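Local coordinates for endo-beta-1,4-glucanase (Ampullaria crossean, PDB 5XBU), which probably hydrolyses internal beta-1,4-glucosidic bonds of cellulose, as a glycoside hydrolase family 45 endoglucanase, at residues D32-G36 with S45-F49; E62-D66 with N77-V82; N71-G75 with E179-S183; L84-G88 with P98-P103; Y137-F141 with E159-E163. All coordinates share one frame. Numbering follows the deposited sequence.

How the contacts relate
The five contacts lie in one chain with a double-psi beta-barrel fold. Contacts 2 and 5 are buried, each centred about 8 Å from the chain centre, and their centres are 12 Å apart. They touch where Tyr64 packs on Val139 and Trp162. Contact 4 adjoins contact 5 through neighbouring strands 81-86 and 160-165, with Thr85 O 2.9 Å from Thr161 N. Contacts 1 and 3 lie nearer the surface and meet at Gly36 O and Trp73 CZ3, 3.9 Å apart. Contacts 2 and 3 cross along the chain and meet at Asp66 and Asn71. Contacts 3 and 4 are farthest apart, with centres 30 Å apart. No ligand marks the active site in this apo structure.

Contact 1 of 5, residues D32-G36 with S45-F49; sequences DGHKG and SDTPF
Segments 32-36 and 45-49 are both loop, brought together by a single carboxylate, a lysine and a proline. The nearest CA pair is Lys35 and Pro48, 3.9 Å apart. Gly33 has positive phi (53/19), His34 is extended (-75/160) and Lys35 turns back (-61/-47).

Three direct hydrogen bonds join the segments. Asp46, with chi1 t, uses both carboxylate oxygens. Its OD2 accepts from His34 ND1 at 2.8 Å, in the plane of the imidazole, a His-carboxylate pair. Its OD1 accepts from Lys35 N at 2.9 Å. Lys35 (chi t, t, p, t) reaches along the loop, and its NZ donates to Ser45 O at 2.7 Å and also to Gln42 O.

Water 2 bridges the segments: it accepts from Gly36 N and donates to Asp46 OD1, both at 2.9 Å. Water 1 lies 2.9 Å from Gly33 O and 2.7 Å from Asp46 O.

Within the segments, Asp32 OD1 accepts from His34 N at 3.0 Å, an Asx turn. Ser45 OG accepts from Thr47 N at 2.8 Å, an ST turn.

Lys35, with 97 Å² covered, packs on Pro48: Lys35 CA is 3.8 Å from Pro48 N. Pro48 CD is 3.3 Å from Gly33 O and its CG 3.7 Å from His34 O.

The contact ties together the two ends of a long connection, which leaves strand 22-30 and enters helix 50-54 just after Phe49.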
# COMPACT_ATOMS: atom_id res chain seq x y z
N ASP A 32 -8.86 -3.03 -10.88
CA ASP A 32 -10.13 -2.33 -11.12
C ASP A 32 -10.10 -1.41 -12.33
O ASP A 32 -11.14 -0.87 -12.74
CB ASP A 32 -10.64 -1.58 -9.87
CG ASP A 32 -9.77 -0.37 -9.49
OD1 ASP A 32 -8.90 0.06 -10.27
OD2 ASP A 32 -9.98 0.15 -8.37
N GLY A 33 -8.91 -1.24 -12.90
CA GLY A 33 -8.54 -0.38 -14.01
C GLY A 33 -8.90 1.09 -13.94
O GLY A 33 -8.91 1.74 -14.99
N HIS A 34 -9.19 1.62 -12.76
CA HIS A 34 -9.49 3.05 -12.64
C HIS A 34 -8.21 3.86 -12.75
O HIS A 34 -7.11 3.38 -12.47
CB HIS A 34 -10.12 3.36 -11.28
CG HIS A 34 -11.52 2.84 -11.13
ND1 HIS A 34 -12.48 3.04 -12.10
CD2 HIS A 34 -12.10 2.10 -10.16
CE1 HIS A 34 -13.60 2.45 -11.72
NE2 HIS A 34 -13.39 1.88 -10.54
N LYS A 35 -8.37 5.15 -13.08
CA LYS A 35 -7.23 6.05 -13.06
C LYS A 35 -6.63 6.13 -11.67
O LYS A 35 -5.41 6.03 -11.50
CB LYS A 35 -7.65 7.44 -13.54
CG LYS A 35 -6.53 8.44 -13.44
CD LYS A 35 -6.81 9.71 -14.21
CE LYS A 35 -7.95 10.50 -13.60
NZ LYS A 35 -8.24 11.70 -14.45
N GLY A 36 -7.47 6.32 -10.66
CA GLY A 36 -7.02 6.32 -9.29
C GLY A 36 -6.95 7.72 -8.68
O GLY A 36 -7.04 8.75 -9.35
N SER A 45 -10.42 12.10 -17.58
CA SER A 45 -10.81 10.74 -17.90
C SER A 45 -10.76 9.88 -16.65
O SER A 45 -10.29 10.28 -15.59
CB SER A 45 -9.85 10.15 -18.93
OG SER A 45 -8.70 9.64 -18.26
N ASP A 46 -11.25 8.66 -16.80
CA ASP A 46 -10.95 7.58 -15.86
C ASP A 46 -9.99 6.56 -16.47
O ASP A 46 -10.15 5.35 -16.30
CB ASP A 46 -12.22 6.92 -15.33
CG ASP A 46 -11.93 5.88 -14.24
OD1 ASP A 46 -11.08 6.16 -13.36
OD2 ASP A 46 -12.52 4.78 -14.27
N THR A 47 -8.98 7.03 -17.20
CA THR A 47 -8.07 6.15 -17.92
C THR A 47 -6.68 6.27 -17.32
O THR A 47 -6.05 7.34 -17.44
CB THR A 47 -8.02 6.53 -19.40
OG1 THR A 47 -9.34 6.43 -19.94
CG2 THR A 47 -7.11 5.58 -20.14
N PRO A 48 -6.19 5.25 -16.62
CA PRO A 48 -4.83 5.34 -16.08
C PRO A 48 -3.81 5.34 -17.19
O PRO A 48 -4.00 4.72 -18.23
CB PRO A 48 -4.71 4.08 -15.21
CG PRO A 48 -5.65 3.09 -15.86
CD PRO A 48 -6.81 3.94 -16.36
N PHE A 49 -2.69 5.99 -16.95
CA PHE A 49 -1.54 5.74 -17.79
C PHE A 49 -1.18 4.26 -17.72
O PHE A 49 -1.27 3.65 -16.64
CB PHE A 49 -0.33 6.55 -17.33
CG PHE A 49 -0.53 8.04 -17.33
CD1 PHE A 49 -0.88 8.72 -18.47
CD2 PHE A 49 -0.33 8.78 -16.18
CE1 PHE A 49 -1.03 10.10 -18.50
CE2 PHE A 49 -0.48 10.15 -16.17
CZ PHE A 49 -0.84 10.82 -17.34
O HOH W 1 -11.26 2.87 -16.35
O HOH W 2 -10.33 6.81 -10.67

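Contact 2 of 5, residues E62-D66 with N77-V82; sequences ERYFD and NCGKCV
Asn77 makes both hydrogen bonds between the segments. Its backbone N donates to Phe65 O at 2.9 Å, and its ND2 donates to Tyr64 O at 2.8 Å. These carbonyls lie at the end of helix 62-65, so Asn77 (chi1 m) supplies donors to its C-terminal end. The nearest CA pair is Phe65 and Asn77, 5.2 Å apart. Asp66 leaves the helix at -112/25.

A type II turn runs from Asn77 to Lys80, with Gly79 at positive phi. Lys80 NZ donates to Asn77 OD1 at 2.9 Å and forms a salt bridge with Glu164. Tyr64 OH also hydrogen-bonds to Glu164.

Tyr64 and Phe65 (both chi1 t) bring their ring ends nearer segment 77-82. Asn77 ND2 lies over one face of the Tyr64 ring, 3.4 Å from CE1. Tyr64 OH is 3.8 Å from Val82 CG1. Phe65 CZ is 3.6 Å from Cys78 SG, an oblique sulfur-aromatic contact; Cys78 is disulfide-bonded to Cys38.

The turn leads into strand 81-86, which pairs antiparallel with strands 104-108 and 160-165 of the barrel sheet.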
# COMPACT_ATOMS: atom_id res chain seq x y z
N GLU A 62 -6.66 4.48 3.72
CA GLU A 62 -7.02 5.89 3.60
C GLU A 62 -6.24 6.82 4.53
O GLU A 62 -5.80 7.89 4.10
CB GLU A 62 -8.52 6.00 3.88
CG GLU A 62 -9.12 7.37 3.71
CD GLU A 62 -10.62 7.37 3.88
OE1 GLU A 62 -11.13 8.42 4.31
OE2 GLU A 62 -11.30 6.36 3.58
N ARG A 63 -6.13 6.49 5.82
CA ARG A 63 -5.53 7.43 6.74
C ARG A 63 -4.03 7.61 6.50
O ARG A 63 -3.51 8.69 6.77
CB ARG A 63 -5.85 7.07 8.18
CG ARG A 63 -7.32 7.25 8.54
CD ARG A 63 -7.72 8.75 8.70
NE ARG A 63 -9.18 8.82 8.94
CZ ARG A 63 -10.10 8.81 7.99
NH1 ARG A 63 -9.74 8.93 6.72
NH2 ARG A 63 -11.37 8.64 8.33
N TYR A 64 -3.32 6.61 5.97
CA TYR A 64 -1.97 6.86 5.51
C TYR A 64 -1.98 7.64 4.20
O TYR A 64 -1.23 8.61 4.04
CB TYR A 64 -1.15 5.56 5.35
CG TYR A 64 0.20 5.83 4.75
CD1 TYR A 64 1.18 6.54 5.43
CD2 TYR A 64 0.47 5.46 3.44
CE1 TYR A 64 2.39 6.85 4.85
CE2 TYR A 64 1.65 5.78 2.85
CZ TYR A 64 2.62 6.47 3.53
OH TYR A 64 3.79 6.76 2.88
N PHE A 65 -2.83 7.23 3.25
CA PHE A 65 -2.94 7.92 1.98
C PHE A 65 -3.02 9.43 2.13
O PHE A 65 -2.35 10.16 1.39
CB PHE A 65 -4.17 7.40 1.24
CG PHE A 65 -4.44 8.11 -0.04
CD1 PHE A 65 -3.75 7.79 -1.18
CD2 PHE A 65 -5.42 9.10 -0.12
CE1 PHE A 65 -4.02 8.44 -2.38
CE2 PHE A 65 -5.68 9.75 -1.29
CZ PHE A 65 -4.96 9.43 -2.44
N ASP A 66 -3.85 9.90 3.07
CA ASP A 66 -4.04 11.33 3.27
C ASP A 66 -3.49 11.82 4.60
O ASP A 66 -3.94 12.86 5.10
CB ASP A 66 -5.49 11.75 3.11
CG ASP A 66 -5.64 13.26 2.90
OD1 ASP A 66 -4.73 13.87 2.26
OD2 ASP A 66 -6.65 13.81 3.37
N ASN A 77 -0.08 11.82 0.70
CA ASN A 77 0.99 10.88 0.40
C ASN A 77 0.96 10.31 -1.01
O ASN A 77 1.73 9.39 -1.32
CB ASN A 77 1.10 9.82 1.49
CG ASN A 77 1.73 10.39 2.76
OD1 ASN A 77 2.63 11.23 2.69
ND2 ASN A 77 1.24 9.93 3.91
N CYS A 78 0.19 10.92 -1.91
CA CYS A 78 0.33 10.60 -3.33
C CYS A 78 1.77 10.80 -3.75
O CYS A 78 2.40 11.81 -3.42
CB CYS A 78 -0.58 11.49 -4.18
SG CYS A 78 -2.29 11.01 -4.26
N GLY A 79 2.28 9.84 -4.54
CA GLY A 79 3.61 9.94 -5.06
C GLY A 79 4.72 9.55 -4.12
O GLY A 79 5.88 9.51 -4.54
N LYS A 80 4.41 9.22 -2.87
CA LYS A 80 5.42 8.66 -1.98
C LYS A 80 5.73 7.24 -2.41
O LYS A 80 4.89 6.56 -2.99
CB LYS A 80 4.93 8.61 -0.52
CG LYS A 80 4.69 9.96 0.13
CD LYS A 80 6.02 10.65 0.39
CE LYS A 80 5.85 11.85 1.31
NZ LYS A 80 5.48 11.47 2.74
N CYS A 81 6.93 6.78 -2.09
CA CYS A 81 7.29 5.39 -2.28
C CYS A 81 7.54 4.72 -0.94
O CYS A 81 8.03 5.32 0.02
CB CYS A 81 8.54 5.26 -3.17
SG CYS A 81 8.14 5.62 -4.91
N VAL A 82 7.18 3.44 -0.90
CA VAL A 82 7.35 2.61 0.28
C VAL A 82 8.10 1.34 -0.12
O VAL A 82 7.80 0.72 -1.14
CB VAL A 82 6.01 2.28 0.98
CG1 VAL A 82 5.39 3.55 1.57
CG2 VAL A 82 5.04 1.54 0.10

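Contact 3 of 5, residues N71-G75 with E179-S183; sequences NLWCG and ECHNS
The Cys74-Cys180 disulfide links two surface loops, one between helix 62-65 and strand 81-86 and the other at the modelled C-terminus. Segment 71-75 approaches from Asn71, whose N is hydrogen-bonded to Asp66 OD2. Leu72 turns to pack on Ala111 and Pro113.

Trp73 (-132/123, chi1 t, chi2 -108°) makes the first contact. Its indole face lies against Cys180 SG, 4.3 Å from the six-membered ring centroid and 13° off the normal, a Cys sulfur-aromatic contact. Its edge meets Glu179, with CZ2 3.6 Å from OE1.

Cys74 follows with a left-handed backbone (55/53) and chi1 m. The CA atoms of Cys74 and Cys180 are 5.1 Å apart, and the SG-SG bond is 2.0 Å with chi3 -76°. Cys180 also has chi1 m and opens a type II turn to Ser183.

Water 3 joins Cys74 O at 2.7 Å to Ser183 OG at 3.1 Å. At Gly75, water 4 donates to O at 2.9 Å and to Ser183 OG at 3.0 Å, while Ser183 OG itself donates to Cys180 O at 2.7 Å.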
# COMPACT_ATOMS: atom_id res chain seq x y z
N ASN A 71 -9.32 12.93 2.51
CA ASN A 71 -9.31 13.24 1.09
C ASN A 71 -8.98 12.01 0.28
O ASN A 71 -8.02 11.28 0.57
CB ASN A 71 -8.32 14.34 0.76
CG ASN A 71 -8.84 15.71 1.12
OD1 ASN A 71 -10.05 15.96 1.16
ND2 ASN A 71 -7.91 16.62 1.38
N LEU A 72 -9.79 11.78 -0.73
CA LEU A 72 -9.56 10.68 -1.64
C LEU A 72 -9.17 11.15 -3.03
O LEU A 72 -9.20 10.36 -3.97
CB LEU A 72 -10.78 9.76 -1.67
CG LEU A 72 -11.07 9.00 -0.37
CD1 LEU A 72 -12.37 8.25 -0.55
CD2 LEU A 72 -9.95 8.06 0.05
N TRP A 73 -8.81 12.42 -3.18
CA TRP A 73 -8.25 12.97 -4.41
C TRP A 73 -7.03 13.77 -4.00
O TRP A 73 -7.13 14.66 -3.14
CB TRP A 73 -9.27 13.86 -5.12
CG TRP A 73 -8.72 14.58 -6.31
CD1 TRP A 73 -8.45 15.91 -6.41
CD2 TRP A 73 -8.37 14.01 -7.57
NE1 TRP A 73 -7.96 16.21 -7.65
CE2 TRP A 73 -7.91 15.06 -8.39
CE3 TRP A 73 -8.42 12.71 -8.10
CZ2 TRP A 73 -7.48 14.84 -9.69
CZ3 TRP A 73 -8.00 12.51 -9.39
CH2 TRP A 73 -7.54 13.57 -10.17
N CYS A 74 -5.87 13.43 -4.56
CA CYS A 74 -4.63 14.13 -4.23
C CYS A 74 -4.38 14.10 -2.71
O CYS A 74 -4.14 15.12 -2.06
CB CYS A 74 -4.56 15.55 -4.78
SG CYS A 74 -4.82 15.68 -6.58
N GLY A 75 -4.42 12.89 -2.17
CA GLY A 75 -4.02 12.71 -0.79
C GLY A 75 -2.60 13.17 -0.56
O GLY A 75 -1.76 13.17 -1.47
N GLU A 179 -1.90 14.13 -12.18
CA GLU A 179 -2.50 15.44 -11.97
C GLU A 179 -2.21 15.97 -10.57
O GLU A 179 -2.15 17.19 -10.36
CB GLU A 179 -3.99 15.37 -12.24
CG GLU A 179 -4.64 16.73 -12.27
CD GLU A 179 -6.09 16.68 -12.68
OE1 GLU A 179 -6.58 15.61 -13.10
OE2 GLU A 179 -6.74 17.72 -12.60
N CYS A 180 -2.02 15.09 -9.61
CA CYS A 180 -1.77 15.51 -8.23
C CYS A 180 -0.34 15.96 -7.98
O CYS A 180 -0.04 16.45 -6.89
CB CYS A 180 -2.18 14.39 -7.26
SG CYS A 180 -3.92 14.03 -7.34
N HIS A 181 0.56 15.76 -8.95
CA HIS A 181 1.92 16.26 -8.79
C HIS A 181 1.89 17.77 -8.62
O HIS A 181 1.28 18.48 -9.42
CB HIS A 181 2.78 15.78 -9.97
CG HIS A 181 4.19 16.26 -9.92
ND1 HIS A 181 4.67 17.26 -10.74
CD2 HIS A 181 5.25 15.84 -9.18
CE1 HIS A 181 5.95 17.46 -10.48
NE2 HIS A 181 6.33 16.61 -9.54
N ASN A 182 2.46 18.27 -7.51
CA ASN A 182 2.45 19.70 -7.15
C ASN A 182 1.05 20.22 -6.81
O ASN A 182 0.69 21.34 -7.18
CB ASN A 182 3.11 20.59 -8.21
CG ASN A 182 4.56 20.23 -8.47
OD1 ASN A 182 5.26 19.70 -7.61
ND2 ASN A 182 5.02 20.55 -9.67
N SER A 183 0.25 19.42 -6.11
CA SER A 183 -1.10 19.86 -5.77
C SER A 183 -1.15 20.55 -4.40
O SER A 183 -2.00 21.39 -4.16
CB SER A 183 -2.08 18.70 -5.81
OG SER A 183 -1.62 17.61 -5.02
O HOH W 3 -2.45 17.27 -2.07
O HOH W 4 -1.28 14.96 -3.65

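Contact 4 of 5, residues L84-G88 with P98-P103; sequences LTPTG and PPNHNP
Segment 84-88 begins as the end of strand 81-86, extended through Leu84 (-114/122), Thr85 (-118/115) and Pro86 (-58/143). Thr87 (-92/-17) and Gly88 (98/-11) then turn the chain. Segment 98-103 is loop that returns along it in the opposite sense. The CA register is Thr85 with Pro103 (4.3 Å), Pro86 with His101 (4.9 Å) and Gly88 with Pro98 (6.4 Å). Pro86 and Pro103 have no amide hydrogen to donate. The closest backbone approach is a CA-H...O contact from Pro103 CA to Leu84 O, 3.3 Å.

Within the return loop, Asn100 OD1 accepts from Asn102 N at 2.9 Å, an Asx turn.

Packing joins the two segments. His101 (chi1 m) lays one ring face over the backbone from Pro86 to Gly88. Its CG is 3.6 Å from Pro86 O, and its NE2 is 3.5 Å from Gly88 CA. A CB on Gly88 would crowd His101 CE1. Pro86 CB meets Pro98 CG at 3.9 Å, and Pro86 CD lies 3.5 Å from Asn102 O. Thr85 OG1 lies 3.6 Å from Pro103 CB.

Thr87 OG1 hydrogen-bonds to Glu159 OE2 outside the contact. Leu84 packs on Phe141 and Val160.

This is the base of the long connection between antiparallel strands 81-86 and 104-108 of the double-psi beta-barrel.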
# COMPACT_ATOMS: atom_id res chain seq x y z
N LEU A 84 8.63 -2.42 0.87
CA LEU A 84 7.93 -3.47 1.58
C LEU A 84 8.80 -4.72 1.58
O LEU A 84 9.20 -5.20 0.51
CB LEU A 84 6.58 -3.76 0.96
CG LEU A 84 5.67 -2.54 0.76
CD1 LEU A 84 4.31 -2.99 0.28
CD2 LEU A 84 5.53 -1.75 2.06
N THR A 85 9.12 -5.23 2.77
CA THR A 85 9.99 -6.39 2.92
C THR A 85 9.21 -7.51 3.58
O THR A 85 8.80 -7.36 4.74
CB THR A 85 11.22 -6.07 3.75
OG1 THR A 85 11.92 -4.95 3.21
CG2 THR A 85 12.18 -7.25 3.80
N PRO A 86 8.97 -8.63 2.91
CA PRO A 86 8.26 -9.73 3.57
C PRO A 86 8.98 -10.20 4.82
O PRO A 86 10.21 -10.31 4.85
CB PRO A 86 8.23 -10.85 2.51
CG PRO A 86 8.33 -10.08 1.20
CD PRO A 86 9.28 -8.95 1.49
N THR A 87 8.18 -10.56 5.84
CA THR A 87 8.71 -11.19 7.05
C THR A 87 8.69 -12.72 6.96
O THR A 87 9.33 -13.37 7.79
CB THR A 87 7.83 -10.79 8.24
OG1 THR A 87 6.52 -11.28 7.95
CG2 THR A 87 7.85 -9.29 8.49
N GLY A 88 7.93 -13.28 6.04
CA GLY A 88 7.56 -14.68 6.05
C GLY A 88 6.19 -14.94 6.62
O GLY A 88 5.69 -16.07 6.54
N PRO A 98 5.70 -16.24 1.29
CA PRO A 98 6.20 -16.08 -0.07
C PRO A 98 7.47 -16.88 -0.29
O PRO A 98 8.13 -17.31 0.67
CB PRO A 98 6.46 -14.57 -0.17
CG PRO A 98 6.76 -14.19 1.24
CD PRO A 98 5.84 -15.01 2.08
N PRO A 99 7.86 -17.08 -1.56
CA PRO A 99 9.06 -17.89 -1.85
C PRO A 99 10.37 -17.24 -1.45
O PRO A 99 11.35 -17.96 -1.20
CB PRO A 99 8.99 -18.07 -3.37
CG PRO A 99 8.20 -16.86 -3.84
CD PRO A 99 7.13 -16.73 -2.79
N ASN A 100 10.43 -15.91 -1.36
CA ASN A 100 11.62 -15.21 -0.93
C ASN A 100 11.17 -13.93 -0.24
O ASN A 100 9.99 -13.58 -0.25
CB ASN A 100 12.60 -14.95 -2.06
CG ASN A 100 12.04 -13.98 -3.07
OD1 ASN A 100 11.72 -12.84 -2.74
ND2 ASN A 100 11.86 -14.43 -4.29
N HIS A 101 12.14 -13.27 0.39
CA HIS A 101 11.88 -12.02 1.10
C HIS A 101 12.55 -10.83 0.43
O HIS A 101 12.88 -9.85 1.09
CB HIS A 101 12.30 -12.12 2.57
CG HIS A 101 11.61 -13.21 3.31
ND1 HIS A 101 11.98 -13.59 4.58
CD2 HIS A 101 10.58 -14.02 2.95
CE1 HIS A 101 11.20 -14.58 4.97
NE2 HIS A 101 10.35 -14.87 4.01
N ASN A 102 12.74 -10.88 -0.87
CA ASN A 102 13.29 -9.73 -1.56
C ASN A 102 12.38 -8.52 -1.33
O ASN A 102 11.16 -8.63 -1.49
CB ASN A 102 13.33 -9.96 -3.08
CG ASN A 102 14.25 -11.06 -3.52
OD1 ASN A 102 15.16 -11.48 -2.82
ND2 ASN A 102 14.00 -11.55 -4.72
N PRO A 103 12.93 -7.36 -0.98
CA PRO A 103 12.11 -6.16 -0.83
C PRO A 103 11.65 -5.66 -2.18
O PRO A 103 12.25 -5.92 -3.22
CB PRO A 103 13.06 -5.17 -0.17
CG PRO A 103 14.42 -5.60 -0.56
CD PRO A 103 14.36 -7.09 -0.76

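Contact 5 of 5, residues Y137-F141 with E159-E163; sequences YEVHF and EVTWE
Trp162 buries 92 Å² here, followed by Tyr137 with 50 Å² and Phe141 with 49 Å². The segments run 77° apart from end to end and meet through side chains. The nearest CA pairs are distant: Val139 to Trp162, 8.9 Å, and Tyr137 to Glu159, 9.2 Å.

Trp162 (-133/146, chi1 p, chi2 -81°) projects toward the other segment. Its NE1 donates to Glu138 OE2 at 2.9 Å, in the indole plane. Glu138 (chi1 p, chi2 t) is extended to meet it. Val139 CG1 sits over one indole face, 3.6 Å from the five-membered ring centroid, a CH-pi contact. Tyr64 adds an edge-to-face contact with the indole.

Phe141 (chi1 m) meets Trp162 obliquely. Its CZ is 3.7 Å from Trp162 CE3. The Phe141 ring and the six-membered ring of Trp162 have planes at 55° and centroids 5.6 Å apart.

Tyr137 (chi1 m, chi2 -79°) forms the other polar link. Its OH donates to Glu159 OE1 at 2.6 Å. Glu159, with chi1 and chi2 t, is a buried carboxylate. It also accepts from Leu8 N and Cys9 N, and its OE2 hydrogen-bonds to Thr87 OG1.

The contact joins the segments that carry strands 140-144 and 160-165 of the double-psi beta-barrel, and most of its side chains are buried. His140 and Phe141 lie on strand 140-144, which runs parallel to strand 22-30. Strand 160-165 pairs antiparallel with both 22-30 and 81-86.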
# COMPACT_ATOMS: atom_id res chain seq x y z
N TYR A 137 -2.43 -4.33 12.08
CA TYR A 137 -1.42 -3.55 11.37
C TYR A 137 -1.82 -2.08 11.31
O TYR A 137 -2.98 -1.74 11.08
CB TYR A 137 -1.20 -4.08 9.93
CG TYR A 137 -0.76 -5.52 9.96
CD1 TYR A 137 0.55 -5.83 10.25
CD2 TYR A 137 -1.67 -6.53 9.74
CE1 TYR A 137 0.98 -7.17 10.33
CE2 TYR A 137 -1.26 -7.88 9.82
CZ TYR A 137 0.06 -8.17 10.10
OH TYR A 137 0.41 -9.51 10.18
N GLU A 138 -0.82 -1.22 11.46
CA GLU A 138 -1.06 0.24 11.44
C GLU A 138 -1.34 0.80 10.06
O GLU A 138 -1.74 1.96 9.96
CB GLU A 138 0.10 1.00 12.05
CG GLU A 138 1.36 0.96 11.23
CD GLU A 138 2.46 1.87 11.71
OE1 GLU A 138 2.35 2.42 12.84
OE2 GLU A 138 3.42 2.07 10.94
N VAL A 139 -1.07 0.04 9.00
CA VAL A 139 -1.27 0.48 7.64
C VAL A 139 -1.44 -0.76 6.78
O VAL A 139 -0.96 -1.85 7.13
CB VAL A 139 -0.09 1.36 7.16
CG1 VAL A 139 1.18 0.59 7.02
CG2 VAL A 139 -0.42 2.13 5.89
N HIS A 140 -2.13 -0.58 5.66
CA HIS A 140 -2.36 -1.63 4.67
C HIS A 140 -1.95 -1.10 3.31
O HIS A 140 -2.26 0.04 2.96
CB HIS A 140 -3.82 -2.03 4.65
CG HIS A 140 -4.08 -3.19 3.77
ND1 HIS A 140 -3.80 -4.47 4.19
CD2 HIS A 140 -4.54 -3.26 2.50
CE1 HIS A 140 -4.08 -5.28 3.19
NE2 HIS A 140 -4.53 -4.59 2.16
N PHE A 141 -1.31 -1.95 2.50
CA PHE A 141 -0.97 -1.63 1.12
C PHE A 141 -1.70 -2.59 0.18
O PHE A 141 -1.40 -3.78 0.16
CB PHE A 141 0.53 -1.63 0.88
CG PHE A 141 1.22 -0.57 1.67
CD1 PHE A 141 1.12 0.78 1.28
CD2 PHE A 141 1.91 -0.86 2.85
CE1 PHE A 141 1.69 1.78 2.04
CE2 PHE A 141 2.49 0.15 3.59
CZ PHE A 141 2.38 1.46 3.20
N GLU A 159 2.63 -10.55 4.94
CA GLU A 159 3.02 -9.59 5.97
C GLU A 159 4.37 -8.99 5.62
O GLU A 159 5.29 -9.71 5.18
CB GLU A 159 3.13 -10.36 7.30
CG GLU A 159 3.45 -9.51 8.51
CD GLU A 159 3.60 -10.40 9.75
OE1 GLU A 159 2.81 -10.23 10.72
OE2 GLU A 159 4.51 -11.25 9.76
N VAL A 160 4.52 -7.68 5.79
CA VAL A 160 5.76 -7.01 5.44
C VAL A 160 6.13 -6.02 6.54
O VAL A 160 5.27 -5.57 7.30
CB VAL A 160 5.64 -6.25 4.09
CG1 VAL A 160 5.25 -7.22 2.96
CG2 VAL A 160 4.59 -5.12 4.18
N THR A 161 7.40 -5.65 6.59
CA THR A 161 7.78 -4.40 7.21
C THR A 161 7.77 -3.30 6.15
O THR A 161 7.96 -3.58 4.96
CB THR A 161 9.14 -4.46 7.91
OG1 THR A 161 10.17 -4.81 6.99
CG2 THR A 161 9.10 -5.46 9.08
N TRP A 162 7.49 -2.06 6.58
CA TRP A 162 7.32 -0.98 5.62
C TRP A 162 8.10 0.25 6.05
O TRP A 162 8.24 0.55 7.24
CB TRP A 162 5.82 -0.64 5.42
CG TRP A 162 5.23 0.28 6.47
CD1 TRP A 162 4.76 -0.01 7.73
CD2 TRP A 162 5.04 1.70 6.31
NE1 TRP A 162 4.32 1.13 8.34
CE2 TRP A 162 4.49 2.19 7.50
CE3 TRP A 162 5.29 2.59 5.26
CZ2 TRP A 162 4.17 3.52 7.67
CZ3 TRP A 162 4.97 3.90 5.42
CH2 TRP A 162 4.41 4.36 6.63
N GLU A 163 8.61 0.98 5.06
CA GLU A 163 9.17 2.29 5.33
C GLU A 163 9.07 3.14 4.08
O GLU A 163 9.06 2.62 2.96
CB GLU A 163 10.64 2.29 5.76
CG GLU A 163 11.53 1.61 4.74
CD GLU A 163 13.03 1.68 5.06
OE1 GLU A 163 13.81 0.94 4.44
OE2 GLU A 163 13.42 2.50 5.90